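Local coordinates for HIT family hydrolase (Legionella pneumophila subsp. pneumophila, PDB 6D6J), which probably acts as a zinc-binding hydrolase of the histidine triad (HIT) family, with a predicted AMP-histidine intermediate, at residues V26-F35 with H45-H53. Numbering follows the deposited sequence.
Sequences VFEDKNILAF and HLLIIPKKH. With ZN (zinc ion), chain G.
The ring of F35 packs against L47 and I49, its CE2 3.7 Å from L47 CD1 while I49 CD1 and CG1 meet the ring at its edge. A chi1 of 55° sets F35 CG between its backbone N and carbonyl carbon, swinging the ring over the neighbouring strand, where L47 CB sits above one face, offset toward the rim. L33 CB rests beside I49 CG1 on this same side of the sheet, to which F13 and I16 of helix 12-17 add cover. On the other side I32 and I48 meet through their CG2 methyls, 3.6 Å apart, and A34 CB fits against I48 CG1; A34, I48 and P50 here face helix 62-81. The two strands form an antiparallel hairpin in the sheet of the HIT fold, with L33–I49 and F35–L47 as hydrogen-bonded pairs and I32–P50 and A34–I48 as non-hydrogen-bonded ones. I49 also touches H107, the predicted nucleophile. Past P50, K51 N gives N31 O a nearly straight hydrogen bond (175°), approaching from above the carbonyl plane. The extended K51 chain then runs past N31 and K30 O; its NZ donates to D29 O at 2.8 Å and forms a salt bridge with E28 OE2, on its anti lone pair. In the 29-31 turn between strands 25-28 and 32-36, D29 OD1 accepts from N31 N, an Asx turn, and from I32 N, which extends it to an Asx motif. A water joins N31 O to K52 N, and H53 ND1 binds zinc at 2.1 Å together with C11, C14 and H105.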
loop_
_atom_site.group_PDB
_atom_site.type_symbol
_atom_site.label_atom_id
_atom_site.label_comp_id
_atom_site.label_asym_id
_atom_site.label_seq_id
_atom_site.Cartn_x
_atom_site.Cartn_y
_atom_site.Cartn_z
ATOM N N VAL B 26 0.582 4.404 -18.601
ATOM C CA VAL B 26 0.497 2.970 -18.842
ATOM C C VAL B 26 -0.895 2.417 -18.601
ATOM O O VAL B 26 -1.165 1.266 -18.980
ATOM C CB VAL B 26 1.561 2.196 -18.037
ATOM C CG1 VAL B 26 2.955 2.644 -18.458
ATOM C CG2 VAL B 26 1.364 2.393 -16.542
ATOM N N PHE B 27 -1.799 3.193 -18.009
ATOM C CA PHE B 27 -3.169 2.749 -17.830
ATOM C C PHE B 27 -4.035 3.971 -17.619
ATOM O O PHE B 27 -3.633 4.905 -16.925
ATOM C CB PHE B 27 -3.348 1.804 -16.632
ATOM C CG PHE B 27 -4.796 1.474 -16.371
ATOM C CD1 PHE B 27 -5.445 0.472 -17.106
ATOM C CD2 PHE B 27 -5.540 2.212 -15.456
ATOM C CE1 PHE B 27 -6.803 0.202 -16.903
ATOM C CE2 PHE B 27 -6.882 1.945 -15.255
ATOM C CZ PHE B 27 -7.510 0.943 -15.972
ATOM N N GLU B 28 -5.253 3.928 -18.154
ATOM C CA GLU B 28 -6.220 4.961 -17.835
ATOM C C GLU B 28 -7.630 4.388 -17.917
ATOM O O GLU B 28 -7.956 3.654 -18.852
ATOM C CB GLU B 28 -6.076 6.146 -18.789
ATOM C CG GLU B 28 -7.024 7.288 -18.509
ATOM C CD GLU B 28 -6.729 8.519 -19.348
ATOM O OE1 GLU B 28 -5.909 8.443 -20.295
ATOM O OE2 GLU B 28 -7.313 9.571 -19.045
ATOM N N ASP B 29 -8.454 4.714 -16.920
ATOM C CA ASP B 29 -9.893 4.484 -17.046
ATOM C C ASP B 29 -10.614 5.747 -16.601
ATOM O O ASP B 29 -9.986 6.810 -16.507
ATOM C CB ASP B 29 -10.349 3.173 -16.359
ATOM C CG ASP B 29 -10.327 3.228 -14.830
ATOM O OD1 ASP B 29 -10.192 4.320 -14.220
ATOM O OD2 ASP B 29 -10.461 2.149 -14.213
ATOM N N LYS B 30 -11.921 5.668 -16.351
ATOM C CA LYS B 30 -12.662 6.887 -16.027
ATOM C C LYS B 30 -12.239 7.514 -14.704
ATOM O O LYS B 30 -12.477 8.708 -14.499
ATOM C CB LYS B 30 -14.162 6.592 -15.955
ATOM C CG LYS B 30 -14.744 5.931 -17.189
ATOM C CD LYS B 30 -14.820 6.877 -18.350
ATOM C CE LYS B 30 -15.715 6.287 -19.432
ATOM N NZ LYS B 30 -16.170 7.336 -20.377
ATOM N N ASN B 31 -11.619 6.748 -13.807
ATOM C CA ASN B 31 -11.338 7.215 -12.454
ATOM C C ASN B 31 -9.877 7.207 -12.056
ATOM O O ASN B 31 -9.522 7.874 -11.079
ATOM C CB ASN B 31 -12.088 6.341 -11.449
ATOM C CG ASN B 31 -13.547 6.339 -11.715
ATOM O OD1 ASN B 31 -14.180 7.379 -11.637
ATOM N ND2 ASN B 31 -14.088 5.184 -12.082
ATOM N N ILE B 32 -9.038 6.449 -12.745
ATOM C CA ILE B 32 -7.697 6.105 -12.295
ATOM C C ILE B 32 -6.736 6.296 -13.457
ATOM O O ILE B 32 -7.082 6.029 -14.614
ATOM C CB ILE B 32 -7.671 4.647 -11.762
ATOM C CG1 ILE B 32 -8.458 4.565 -10.445
ATOM C CG2 ILE B 32 -6.234 4.107 -11.620
ATOM C CD1 ILE B 32 -8.792 3.179 -9.979
ATOM N N LEU B 33 -5.527 6.767 -13.150
ATOM C CA LEU B 33 -4.461 6.903 -14.131
ATOM C C LEU B 33 -3.193 6.288 -13.557
ATOM O O LEU B 33 -2.930 6.408 -12.355
ATOM C CB LEU B 33 -4.204 8.400 -14.396
ATOM C CG LEU B 33 -3.238 8.769 -15.515
ATOM C CD1 LEU B 33 -3.886 8.486 -16.873
ATOM C CD2 LEU B 33 -2.828 10.214 -15.409
ATOM N N ALA B 34 -2.400 5.637 -14.402
ATOM C CA ALA B 34 -1.110 5.111 -13.970
ATOM C C ALA B 34 -0.038 5.555 -14.945
ATOM O O ALA B 34 -0.260 5.572 -16.160
ATOM C CB ALA B 34 -1.099 3.588 -13.852
ATOM N N PHE B 35 1.125 5.913 -14.412
ATOM C CA PHE B 35 2.199 6.461 -15.231
ATOM C C PHE B 35 3.536 6.172 -14.563
ATOM O O PHE B 35 3.604 5.835 -13.376
ATOM C CB PHE B 35 1.995 7.971 -15.497
ATOM C CG PHE B 35 1.822 8.797 -14.254
ATOM C CD1 PHE B 35 0.571 8.947 -13.673
ATOM C CD2 PHE B 35 2.908 9.446 -13.679
ATOM C CE1 PHE B 35 0.416 9.715 -12.527
ATOM C CE2 PHE B 35 2.751 10.207 -12.529
ATOM C CZ PHE B 35 1.507 10.339 -11.960
ATOM N N HIS B 45 9.174 1.342 -12.035
ATOM C CA HIS B 45 8.562 2.085 -10.931
ATOM C C HIS B 45 7.382 2.876 -11.486
ATOM O O HIS B 45 7.558 3.851 -12.232
ATOM C CB HIS B 45 9.611 2.980 -10.272
ATOM C CG HIS B 45 9.151 3.683 -9.036
ATOM N ND1 HIS B 45 10.049 4.333 -8.215
ATOM C CD2 HIS B 45 7.920 3.889 -8.504
ATOM C CE1 HIS B 45 9.389 4.907 -7.226
ATOM N NE2 HIS B 45 8.098 4.645 -7.367
ATOM N N LEU B 46 6.177 2.453 -11.130
ATOM C CA LEU B 46 4.948 3.046 -11.635
ATOM C C LEU B 46 4.189 3.698 -10.487
ATOM O O LEU B 46 4.345 3.329 -9.319
ATOM C CB LEU B 46 4.091 1.983 -12.342
ATOM C CG LEU B 46 4.846 1.260 -13.477
ATOM C CD1 LEU B 46 4.079 0.062 -13.996
ATOM C CD2 LEU B 46 5.199 2.203 -14.627
ATOM N N LEU B 47 3.351 4.666 -10.843
ATOM C CA LEU B 47 2.493 5.379 -9.905
ATOM C C LEU B 47 1.051 5.203 -10.351
ATOM O O LEU B 47 0.744 5.370 -11.536
ATOM C CB LEU B 47 2.825 6.878 -9.924
ATOM C CG LEU B 47 4.271 7.195 -9.542
ATOM C CD1 LEU B 47 4.604 8.660 -9.766
ATOM C CD2 LEU B 47 4.543 6.797 -8.107
ATOM N N ILE B 48 0.166 4.852 -9.417
ATOM C CA ILE B 48 -1.260 4.698 -9.701
ATOM C C ILE B 48 -1.984 5.746 -8.868
ATOM O O ILE B 48 -1.828 5.787 -7.637
ATOM C CB ILE B 48 -1.781 3.273 -9.406
ATOM C CG1 ILE B 48 -0.958 2.173 -10.126
ATOM C CG2 ILE B 48 -3.246 3.162 -9.841
ATOM C CD1 ILE B 48 0.317 1.723 -9.444
ATOM N N ILE B 49 -2.739 6.613 -9.538
ATOM C CA ILE B 49 -3.369 7.758 -8.870
ATOM C C ILE B 49 -4.863 7.806 -9.159
ATOM O O ILE B 49 -5.315 7.370 -10.234
ATOM C CB ILE B 49 -2.723 9.108 -9.256
ATOM C CG1 ILE B 49 -3.039 9.525 -10.714
ATOM C CG2 ILE B 49 -1.235 9.080 -8.987
ATOM C CD1 ILE B 49 -2.705 10.975 -10.995
ATOM N N PRO B 50 -5.657 8.372 -8.256
ATOM C CA PRO B 50 -7.004 8.798 -8.650
ATOM C C PRO B 50 -6.919 10.037 -9.532
ATOM O O PRO B 50 -6.027 10.874 -9.370
ATOM C CB PRO B 50 -7.659 9.141 -7.307
ATOM C CG PRO B 50 -6.526 9.657 -6.456
ATOM C CD PRO B 50 -5.284 8.885 -6.921
ATOM N N LYS B 51 -7.872 10.172 -10.460
ATOM C CA LYS B 51 -7.997 11.443 -11.170
ATOM C C LYS B 51 -8.543 12.536 -10.247
ATOM O O LYS B 51 -8.163 13.703 -10.365
ATOM C CB LYS B 51 -8.846 11.241 -12.426
ATOM C CG LYS B 51 -8.156 10.397 -13.490
ATOM C CD LYS B 51 -9.079 10.174 -14.696
ATOM C CE LYS B 51 -8.328 9.603 -15.860
ATOM N NZ LYS B 51 -9.231 9.439 -17.033
ATOM N N LYS B 52 -9.412 12.178 -9.308
ATOM C CA LYS B 52 -9.841 13.101 -8.261
ATOM C C LYS B 52 -8.649 13.509 -7.393
ATOM O O LYS B 52 -7.815 12.675 -7.026
ATOM C CB LYS B 52 -10.882 12.392 -7.372
ATOM C CG LYS B 52 -11.385 13.235 -6.186
ATOM C CD LYS B 52 -12.455 12.499 -5.432
ATOM C CE LYS B 52 -13.001 13.310 -4.291
ATOM N NZ LYS B 52 -14.191 12.660 -3.706
ATOM N N HIS B 53 -8.571 14.799 -7.046
ATOM C CA HIS B 53 -7.526 15.275 -6.152
ATOM C C HIS B 53 -7.883 14.956 -4.704
ATOM O O HIS B 53 -8.864 15.476 -4.161
ATOM C CB HIS B 53 -7.311 16.774 -6.323
ATOM C CG HIS B 53 -6.225 17.301 -5.448
ATOM N ND1 HIS B 53 -4.889 17.263 -5.805
ATOM C CD2 HIS B 53 -6.273 17.825 -4.203
ATOM C CE1 HIS B 53 -4.169 17.766 -4.819
ATOM N NE2 HIS B 53 -4.981 18.106 -3.834
HETATM ZN ZN ZN G . -3.944 16.754 -7.580
HETATM O O HOH W 1 -10.782 9.590 -9.266
#